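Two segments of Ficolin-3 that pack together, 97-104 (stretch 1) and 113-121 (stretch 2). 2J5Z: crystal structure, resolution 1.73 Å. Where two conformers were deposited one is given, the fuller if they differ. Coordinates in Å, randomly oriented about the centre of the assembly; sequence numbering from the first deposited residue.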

# COMPACT_ATOMS: atom_id res chain seq x y z
N GLY A 97 19.38 -7.18 21.99
CA GLY A 97 20.03 -6.58 20.83
C GLY A 97 20.24 -5.08 20.98
O GLY A 97 19.60 -4.43 21.82
N ASN A 98 21.16 -4.53 20.21
CA ASN A 98 21.29 -3.09 20.18
C ASN A 98 20.58 -2.56 18.95
O ASN A 98 20.85 -2.98 17.83
CB ASN A 98 22.76 -2.65 20.26
CG ASN A 98 23.32 -2.73 21.68
OD1 ASN A 98 23.25 -3.78 22.32
ND2 ASN A 98 23.87 -1.63 22.16
N TRP A 99 19.62 -1.68 19.19
CA TRP A 99 18.89 -1.03 18.12
C TRP A 99 19.18 0.46 18.11
O TRP A 99 18.86 1.16 19.07
CB TRP A 99 17.38 -1.20 18.30
CG TRP A 99 16.89 -2.62 18.39
CD1 TRP A 99 17.01 -3.46 19.46
CD2 TRP A 99 16.13 -3.33 17.41
NE1 TRP A 99 16.40 -4.67 19.19
CE2 TRP A 99 15.84 -4.60 17.94
CE3 TRP A 99 15.66 -3.01 16.13
CZ2 TRP A 99 15.12 -5.56 17.22
CZ3 TRP A 99 14.94 -3.97 15.42
CH2 TRP A 99 14.68 -5.23 15.97
N GLU A 100 19.78 0.95 17.04
CA GLU A 100 20.04 2.37 16.89
C GLU A 100 18.77 3.06 16.43
O GLU A 100 17.97 2.46 15.70
CB GLU A 100 21.17 2.60 15.88
CG GLU A 100 20.89 1.94 14.55
CD GLU A 100 22.02 2.06 13.53
OE1 GLU A 100 22.79 3.05 13.59
OE2 GLU A 100 22.10 1.17 12.65
N LEU A 101 18.56 4.29 16.87
CA LEU A 101 17.40 5.08 16.47
C LEU A 101 17.78 6.13 15.44
O LEU A 101 18.69 6.93 15.67
CB LEU A 101 16.78 5.78 17.68
CG LEU A 101 15.61 6.73 17.37
CD1 LEU A 101 14.34 5.97 16.88
CD2 LEU A 101 15.25 7.59 18.58
N ARG A 102 17.07 6.12 14.31
CA ARG A 102 17.12 7.23 13.36
C ARG A 102 15.76 7.92 13.30
O ARG A 102 14.72 7.26 13.16
CB ARG A 102 17.52 6.70 11.98
CG ARG A 102 17.40 7.72 10.87
CD ARG A 102 17.96 7.14 9.58
NE ARG A 102 17.64 7.96 8.42
CZ ARG A 102 18.51 8.74 7.80
NH1 ARG A 102 19.78 8.79 8.20
NH2 ARG A 102 18.13 9.46 6.75
N VAL A 103 15.78 9.24 13.41
CA VAL A 103 14.59 10.07 13.26
C VAL A 103 14.72 10.88 11.95
O VAL A 103 15.75 11.51 11.73
CB VAL A 103 14.42 11.02 14.46
CG1 VAL A 103 13.31 12.03 14.21
CG2 VAL A 103 14.14 10.22 15.75
N GLU A 104 13.70 10.81 11.10
CA GLU A 104 13.67 11.61 9.87
C GLU A 104 12.57 12.66 9.88
O GLU A 104 11.43 12.38 10.24
CB GLU A 104 13.45 10.71 8.65
CG GLU A 104 14.53 9.70 8.41
CD GLU A 104 14.30 8.96 7.11
OE1 GLU A 104 13.19 9.13 6.54
OE2 GLU A 104 15.20 8.23 6.65
N THR A 113 15.84 16.59 7.30
CA THR A 113 16.86 16.60 8.37
C THR A 113 16.75 15.32 9.20
O THR A 113 15.73 14.62 9.14
CB THR A 113 16.76 17.85 9.29
OG1 THR A 113 15.43 17.97 9.80
CG2 THR A 113 17.14 19.15 8.53
N PHE A 114 17.79 15.00 9.96
CA PHE A 114 17.80 13.76 10.73
C PHE A 114 18.51 13.85 12.08
O PHE A 114 19.23 14.81 12.37
CB PHE A 114 18.41 12.64 9.91
N ALA A 115 18.27 12.83 12.91
CA ALA A 115 18.90 12.69 14.21
C ALA A 115 19.13 11.20 14.43
O ALA A 115 18.26 10.38 14.12
CB ALA A 115 18.02 13.27 15.31
N HIS A 116 20.30 10.87 14.95
CA HIS A 116 20.65 9.48 15.20
C HIS A 116 21.04 9.33 16.66
O HIS A 116 21.64 10.24 17.24
CB HIS A 116 21.78 9.04 14.29
CG HIS A 116 21.36 8.89 12.86
ND1 HIS A 116 21.02 9.97 12.07
CD2 HIS A 116 21.24 7.79 12.07
CE1 HIS A 116 20.69 9.54 10.86
NE2 HIS A 116 20.82 8.22 10.84
N TYR A 117 20.69 8.19 17.23
CA TYR A 117 21.05 7.88 18.63
C TYR A 117 21.56 6.44 18.66
O TYR A 117 21.03 5.57 17.97
CB TYR A 117 19.85 8.05 19.57
CG TYR A 117 19.32 9.46 19.60
CD1 TYR A 117 19.77 10.36 20.57
CD2 TYR A 117 18.39 9.91 18.66
CE1 TYR A 117 19.30 11.67 20.60
CE2 TYR A 117 17.92 11.22 18.68
CZ TYR A 117 18.38 12.10 19.65
OH TYR A 117 17.93 13.39 19.67
N ALA A 118 22.59 6.19 19.47
CA ALA A 118 23.28 4.92 19.44
C ALA A 118 22.39 3.72 19.76
O ALA A 118 22.54 2.64 19.17
CB ALA A 118 24.47 4.95 20.42
N THR A 119 21.50 3.90 20.74
CA THR A 119 20.55 2.84 21.14
C THR A 119 19.18 3.41 21.49
O THR A 119 19.02 4.59 21.79
CB THR A 119 21.05 2.00 22.36
OG1 THR A 119 21.21 2.85 23.50
CG2 THR A 119 22.37 1.28 22.06
N PHE A 120 18.18 2.53 21.46
CA PHE A 120 16.82 2.86 21.84
C PHE A 120 16.19 1.61 22.45
O PHE A 120 16.27 0.52 21.88
CB PHE A 120 16.02 3.30 20.59
CG PHE A 120 14.54 3.46 20.81
CD1 PHE A 120 13.99 4.73 21.03
CD2 PHE A 120 13.67 2.37 20.72
CE1 PHE A 120 12.61 4.89 21.20
CE2 PHE A 120 12.30 2.52 20.89
CZ PHE A 120 11.77 3.78 21.12
N ARG A 121 15.57 1.78 23.61
CA ARG A 121 14.90 0.67 24.27
C ARG A 121 13.77 1.23 25.09
O ARG A 121 13.89 2.31 25.66
CB ARG A 121 15.90 -0.06 25.17
CG ARG A 121 15.34 -1.19 25.97
CD ARG A 121 16.48 -2.01 26.61
NE ARG A 121 17.30 -1.17 27.49
CZ ARG A 121 17.08 -1.00 28.79
NH1 ARG A 121 16.08 -1.63 29.40
NH2 ARG A 121 17.90 -0.22 29.49
O HOH W 1 18.49 -1.07 21.83

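Two neighbouring strands of an antiparallel sheet alternate between pairs joined by backbone hydrogen bonds and pairs that are not, while their side chains alternate between the sheet's two faces; this segment of Ficolin-3 illustrates both rules and what happens where the register slips. Gly97, with its positive phi, stands clear of the contact, and Asn98 adds little more than the approach of its ND2 to Thr119 CG2, 3.3 Å. At Trp99 the chains are joined less regularly. Phe120 N donates to Trp99 O at 2.8 Å, but the N-H...O angle of 121° makes the bond weak, and the same oxygen lies 3.2 Å from Thr119 CA. A water completes the link, accepting from Trp99 N (2.9 Å) and donating to Phe120 O (2.7 Å).

Glu100 faces Thr119, whereas Leu101 pairs with Tyr117, so Ala118 is an extra residue in stretch 2; its O nevertheless receives a CA-H...O contact from Glu100 CA at 3.4 Å. From Leu101 onward the ladder is regular. Leu101 N donates to Tyr117 O (3.0 Å) and Tyr117 N to Leu101 O (2.8 Å). The leucine side chain also bridges the irregularity, with CD2 3.9 Å from Tyr117 CD2 and CB 3.9 Å from Phe120 CB.

Arg102 pairs with His116 without backbone hydrogen bonds, and the CA atoms draw in to 4.6 Å, against 5.1 Å for Leu101 and Tyr117. On this face Arg102 CB lies off-centre over the imidazole, 4.1 Å from its centroid. The guanidinium is held within its own strand by a salt bridge from Arg102 NE to Glu104 OE2, 3.0 Å.

Val103 returns to the face of Leu101 and repeats the two-bond pattern: its N donates to Ala115 O at 2.8 Å, nearly straight at 174°, and Ala115 N donates to Val103 O at 3.1 Å. Glu104, opposite Phe114, closes the alternation.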